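Local coordinates for protein aerobactin synthase IucA (Klebsiella pneumoniae subsp. pneumoniae, PDB 5JM8) that probably catalyses an ATP-dependent, NRPS-independent ligation step in the biosynthesis of the siderophore aerobactin, with ATP and magnesium bound in its active site, at residues A[39-44]-A[49-54]; A[241-244]-A[248-251]. All blocks are in the same frame, centred on the assembly; numbering follows the deposited sequence.

Contact 1: residues A[39-44]-A[49-54]; sequences QLIIPL and ALHFRV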
loop_
_atom_site.group_PDB
_atom_site.type_symbol
_atom_site.label_atom_id
_atom_site.label_comp_id
_atom_site.label_asym_id
_atom_site.label_seq_id
_atom_site.Cartn_x
_atom_site.Cartn_y
_atom_site.Cartn_z
ATOM N N GLN A 39 13.172 39.410 32.274
ATOM C CA GLN A 39 13.408 38.222 33.084
ATOM C C GLN A 39 12.246 37.999 34.041
ATOM O O GLN A 39 11.677 38.953 34.571
ATOM C CB GLN A 39 14.716 38.347 33.870
ATOM C CG GLN A 39 15.970 38.338 33.007
ATOM C CD GLN A 39 17.240 38.334 33.833
ATOM O OE1 GLN A 39 17.213 38.619 35.030
ATOM N NE2 GLN A 39 18.361 38.005 33.199
ATOM N N LEU A 40 11.892 36.735 34.251
ATOM C CA LEU A 40 10.851 36.380 35.207
ATOM C C LEU A 40 11.493 36.003 36.537
ATOM O O LEU A 40 12.439 35.215 36.581
ATOM C CB LEU A 40 9.991 35.233 34.674
ATOM C CG LEU A 40 8.747 34.913 35.506
ATOM C CD1 LEU A 40 7.574 34.566 34.601
ATOM C CD2 LEU A 40 9.028 33.778 36.479
ATOM N N ILE A 41 10.968 36.573 37.617
ATOM C CA ILE A 41 11.565 36.421 38.934
ATOM C C ILE A 41 10.652 35.646 39.878
ATOM O O ILE A 41 9.462 35.944 39.993
ATOM C CB ILE A 41 11.897 37.800 39.548
ATOM C CG1 ILE A 41 12.928 38.522 38.675
ATOM C CG2 ILE A 41 12.431 37.650 40.973
ATOM C CD1 ILE A 41 13.108 39.987 39.010
ATOM N N ILE A 42 11.228 34.649 40.543
ATOM C CA ILE A 42 10.538 33.899 41.585
ATOM C C ILE A 42 11.289 34.091 42.900
ATOM O O ILE A 42 12.332 33.474 43.113
ATOM C CB ILE A 42 10.447 32.400 41.254
ATOM C CG1 ILE A 42 9.721 32.196 39.920
ATOM C CG2 ILE A 42 9.731 31.659 42.382
ATOM C CD1 ILE A 42 9.721 30.769 39.412
ATOM N N PRO A 43 10.769 34.959 43.784
ATOM C CA PRO A 43 11.479 35.247 45.036
ATOM C C PRO A 43 11.619 34.023 45.932
ATOM O O PRO A 43 10.686 33.228 46.027
ATOM C CB PRO A 43 10.598 36.307 45.707
ATOM C CG PRO A 43 9.786 36.892 44.609
ATOM C CD PRO A 43 9.550 35.777 43.651
ATOM N N LEU A 44 12.774 33.885 46.579
ATOM C CA LEU A 44 13.017 32.790 47.513
ATOM C C LEU A 44 13.014 33.287 48.958
ATOM O O LEU A 44 13.167 32.502 49.894
ATOM C CB LEU A 44 14.353 32.107 47.204
ATOM C CG LEU A 44 14.466 31.384 45.859
ATOM C CD1 LEU A 44 15.892 30.905 45.639
ATOM C CD2 LEU A 44 13.493 30.216 45.787
ATOM N N ALA A 49 16.504 35.432 45.086
ATOM C CA ALA A 49 15.489 35.132 44.084
ATOM C C ALA A 49 16.090 34.433 42.869
ATOM O O ALA A 49 17.295 34.506 42.632
ATOM C CB ALA A 49 14.786 36.407 43.658
ATOM N N LEU A 50 15.233 33.760 42.103
ATOM C CA LEU A 50 15.641 33.090 40.873
ATOM C C LEU A 50 15.240 33.928 39.669
ATOM O O LEU A 50 14.086 34.326 39.546
ATOM C CB LEU A 50 15.013 31.699 40.783
ATOM C CG LEU A 50 15.527 30.679 41.804
ATOM C CD1 LEU A 50 14.633 29.451 41.841
ATOM C CD2 LEU A 50 16.968 30.282 41.499
ATOM N N HIS A 51 16.202 34.187 38.789
ATOM C CA HIS A 51 15.968 34.990 37.592
ATOM C C HIS A 51 15.997 34.159 36.313
ATOM O O HIS A 51 17.043 33.639 35.928
ATOM C CB HIS A 51 17.013 36.098 37.498
ATOM C CG HIS A 51 16.819 37.204 38.488
ATOM N ND1 HIS A 51 16.759 38.525 38.110
ATOM C CD2 HIS A 51 16.663 37.186 39.835
ATOM C CE1 HIS A 51 16.580 39.279 39.180
ATOM N NE2 HIS A 51 16.518 38.494 40.239
ATOM N N PHE A 52 14.845 34.056 35.655
ATOM C CA PHE A 52 14.713 33.286 34.420
ATOM C C PHE A 52 14.631 34.188 33.192
ATOM O O PHE A 52 13.714 35.000 33.070
ATOM C CB PHE A 52 13.468 32.395 34.478
ATOM C CG PHE A 52 13.512 31.361 35.568
ATOM C CD1 PHE A 52 14.159 30.154 35.367
ATOM C CD2 PHE A 52 12.905 31.596 36.789
ATOM C CE1 PHE A 52 14.199 29.199 36.366
ATOM C CE2 PHE A 52 12.943 30.642 37.791
ATOM C CZ PHE A 52 13.591 29.445 37.579
ATOM N N ARG A 53 15.585 34.034 32.278
ATOM C CA ARG A 53 15.544 34.747 31.008
ATOM C C ARG A 53 14.344 34.268 30.204
ATOM O O ARG A 53 14.201 33.074 29.947
ATOM C CB ARG A 53 16.835 34.531 30.217
ATOM C CG ARG A 53 18.085 35.037 30.910
ATOM C CD ARG A 53 19.333 34.687 30.116
ATOM N NE ARG A 53 19.334 35.316 28.798
ATOM C CZ ARG A 53 20.245 35.087 27.856
ATOM N NH1 ARG A 53 21.238 34.235 28.076
ATOM N NH2 ARG A 53 20.158 35.711 26.689
ATOM N N VAL A 54 13.482 35.203 29.816
ATOM C CA VAL A 54 12.259 34.872 29.091
ATOM C C VAL A 54 12.427 35.057 27.585
ATOM O O VAL A 54 12.632 36.173 27.105
ATOM C CB VAL A 54 11.081 35.735 29.575
ATOM C CG1 VAL A 54 9.804 35.361 28.840
ATOM C CG2 VAL A 54 10.890 35.581 31.078
#
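L40 and I42 pair with F52 and L50 through four backbone hydrogen bonds, the ladder of an antiparallel beta hairpin. L40 N gives to F52 O at 2.8 Å and F52 N returns to L40 O; I42 and L50 repeat the exchange, with I42 N to L50 O at 3.0 Å. Between these rungs lie the non-hydrogen-bonded pairs Q39 with R53, I41 with H51 and P43 with A49. Here I41 CA lies 3.3 Å from L50 O, a CA-H...O contact.

One polar side-chain bond is added on the face of Q39, I41 and H51. H51 ND1 donates to Q39 OE1 over 3.1 Å, and the acceptor sits only 2° out of the imidazole plane. The amide stands nearly upright to the ring, 79° between planes, and the Q39 chain, extended at chi2 (-175°), brings OE1 to the ring edge. I41 lies alongside H51, pointing the same way, and its CG1 covers one ring face, 3.8 Å from the centroid: a CH-pi contact. The bond and this cover together probably limit the rotation of the imidazole.

Apolar contacts carry the other face. I42 CD1 reaches F52 CE2 at 3.6 Å, and V54 CG2 rests on L40 CB at 3.7 Å.

The hairpin supplies the second and third strands of a five-stranded antiparallel sheet, with 31-32 beside 39-43 and 64-72 beside 49-54. R53 forms a salt bridge with E66 of that next strand, while helix 82-96 packs L85 and I89 against L50, and L85 also against F52.

Contact 2: residues A[241-244]-A[248-251]; sequences QELV and LIKD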
loop_
_atom_site.group_PDB
_atom_site.type_symbol
_atom_site.label_atom_id
_atom_site.label_comp_id
_atom_site.label_asym_id
_atom_site.label_seq_id
_atom_site.Cartn_x
_atom_site.Cartn_y
_atom_site.Cartn_z
ATOM N N GLN A 241 -3.426 -17.968 41.098
ATOM C CA GLN A 241 -2.766 -19.270 41.106
ATOM C C GLN A 241 -3.684 -20.364 41.644
ATOM O O GLN A 241 -3.498 -21.541 41.336
ATOM C CB GLN A 241 -1.481 -19.201 41.930
ATOM C CG GLN A 241 -0.433 -18.306 41.299
ATOM C CD GLN A 241 0.722 -18.002 42.225
ATOM O OE1 GLN A 241 0.850 -18.587 43.299
ATOM N NE2 GLN A 241 1.574 -17.076 41.812
ATOM N N GLU A 242 -4.667 -19.970 42.448
ATOM C CA GLU A 242 -5.730 -20.883 42.858
ATOM C C GLU A 242 -6.449 -21.395 41.624
ATOM O O GLU A 242 -6.857 -22.556 41.560
ATOM C CB GLU A 242 -6.731 -20.192 43.787
ATOM C CG GLU A 242 -6.369 -20.227 45.264
ATOM C CD GLU A 242 -7.477 -19.675 46.147
ATOM O OE1 GLU A 242 -8.546 -19.313 45.611
ATOM O OE2 GLU A 242 -7.278 -19.602 47.378
ATOM N N LEU A 243 -6.599 -20.510 40.645
ATOM C CA LEU A 243 -7.304 -20.827 39.413
ATOM C C LEU A 243 -6.419 -21.622 38.460
ATOM O O LEU A 243 -6.911 -22.436 37.681
ATOM C CB LEU A 243 -7.792 -19.546 38.741
ATOM C CG LEU A 243 -8.736 -18.696 39.593
ATOM C CD1 LEU A 243 -8.994 -17.351 38.934
ATOM C CD2 LEU A 243 -10.045 -19.431 39.839
ATOM N N VAL A 244 -5.112 -21.387 38.522
ATOM C CA VAL A 244 -4.165 -22.170 37.733
ATOM C C VAL A 244 -4.098 -23.594 38.280
ATOM O O VAL A 244 -4.004 -24.558 37.519
ATOM C CB VAL A 244 -2.749 -21.544 37.738
ATOM C CG1 VAL A 244 -1.766 -22.423 36.972
ATOM C CG2 VAL A 244 -2.781 -20.154 37.132
ATOM N N LEU A 248 -8.646 -23.661 35.879
ATOM C CA LEU A 248 -9.570 -22.693 35.293
ATOM C C LEU A 248 -8.828 -21.580 34.561
ATOM O O LEU A 248 -9.445 -20.781 33.857
ATOM C CB LEU A 248 -10.471 -22.095 36.374
ATOM C CG LEU A 248 -11.375 -23.100 37.091
ATOM C CD1 LEU A 248 -12.119 -22.441 38.241
ATOM C CD2 LEU A 248 -12.359 -23.759 36.132
ATOM N N ILE A 249 -7.512 -21.526 34.742
ATOM C CA ILE A 249 -6.668 -20.603 33.992
ATOM C C ILE A 249 -5.444 -21.319 33.435
ATOM O O ILE A 249 -4.746 -22.033 34.158
ATOM C CB ILE A 249 -6.204 -19.412 34.859
ATOM C CG1 ILE A 249 -7.388 -18.486 35.147
ATOM C CG2 ILE A 249 -5.082 -18.632 34.152
ATOM C CD1 ILE A 249 -7.056 -17.278 36.014
ATOM N N LYS A 250 -5.190 -21.112 32.145
ATOM C CA LYS A 250 -3.963 -21.574 31.511
ATOM C C LYS A 250 -3.230 -20.380 30.912
ATOM O O LYS A 250 -3.813 -19.588 30.174
ATOM C CB LYS A 250 -4.256 -22.620 30.433
ATOM C CG LYS A 250 -3.009 -23.136 29.721
ATOM C CD LYS A 250 -3.346 -24.163 28.654
ATOM C CE LYS A 250 -2.088 -24.668 27.959
ATOM N NZ LYS A 250 -2.393 -25.656 26.887
ATOM N N ASP A 251 -1.951 -20.260 31.242
ATOM C CA ASP A 251 -1.122 -19.171 30.746
ATOM C C ASP A 251 -0.537 -19.509 29.373
ATOM O O ASP A 251 0.361 -20.343 29.261
ATOM C CB ASP A 251 -0.001 -18.881 31.745
ATOM C CG ASP A 251 0.807 -17.654 31.382
ATOM O OD1 ASP A 251 0.557 -17.050 30.317
ATOM O OD2 ASP A 251 1.707 -17.292 32.169
#
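L243 O accepts from two successive amides, L248 N and I249 N, where the chain passes from helix 238-246 into strand 249-255. The L248 N bond is short at 2.8 Å but weak, because its N-H...acceptor angle is only 129°. I249 N lies 3.1 Å from the same oxygen and is somewhat less bent; it approaches from above the carbonyl plane, 61° out of it. One helical carbonyl thus accepts two hydrogen bonds, both well short of linear. Donors five and six residues further on mark the C-terminal end of the helix and a tight helix-to-strand turn. Both bonds across the two segments are between backbone atoms, and side-chain contacts add to them.

Several other polar groups of 248-251 have partners beyond the two segments. L248 and K250 make backbone hydrogen bonds to N185 and A183 of strand 177-185. K250 NZ forms a salt bridge with E216. The carboxylate of D251 is divided between two partners: OD2 pairs with R180, and OD1 takes a hydrogen bond from G253 N within strand 249-255. On the helix, Q241 NE2 donates to L235 O.

Apolar contacts flank the shared acceptor. L243 CD1 meets I249 CD1 at 3.5 Å, and L243 CB is nearly as close to that same methyl. With CG1 beside its own backbone N (chi1 -71°) and the chain extended beyond, I249 brings CD1 against L243 and turns CG2 to V244 CG2, 4.1 Å away. L243 CD2 touches L248 CD1 at 4.0 Å.

The contact joins a helix end to an outermost strand of the antiparallel sheet 221-226, 177-185 and 249-255. F182 of the central strand packs on I249, Q188 of a loop touches both L243 and L248, and L235 of helix 228-235 meets V244 and D251.

Overall arrangement
Contact 1 and contact 2 lie on opposite sides of the chain's centre, with their own centres about 59 Å apart and their nearest atoms about 48 Å apart, so neither touches the other. They follow in series along the chain: the hairpin 39-54 closes before 241-251 begins. Contact 1 is centred about 30 Å, and contact 2 about 35 Å, from the chain centre. They belong to separate antiparallel sheets, and contact 2 belongs to the IucA/IucC family region of the sequence. The ATP pocket draws on residues between 145 and 489, a span that excludes contact 1. Magnesium is bound by Q429, N430 and D447, and none of those three metal ligands lies in either contact.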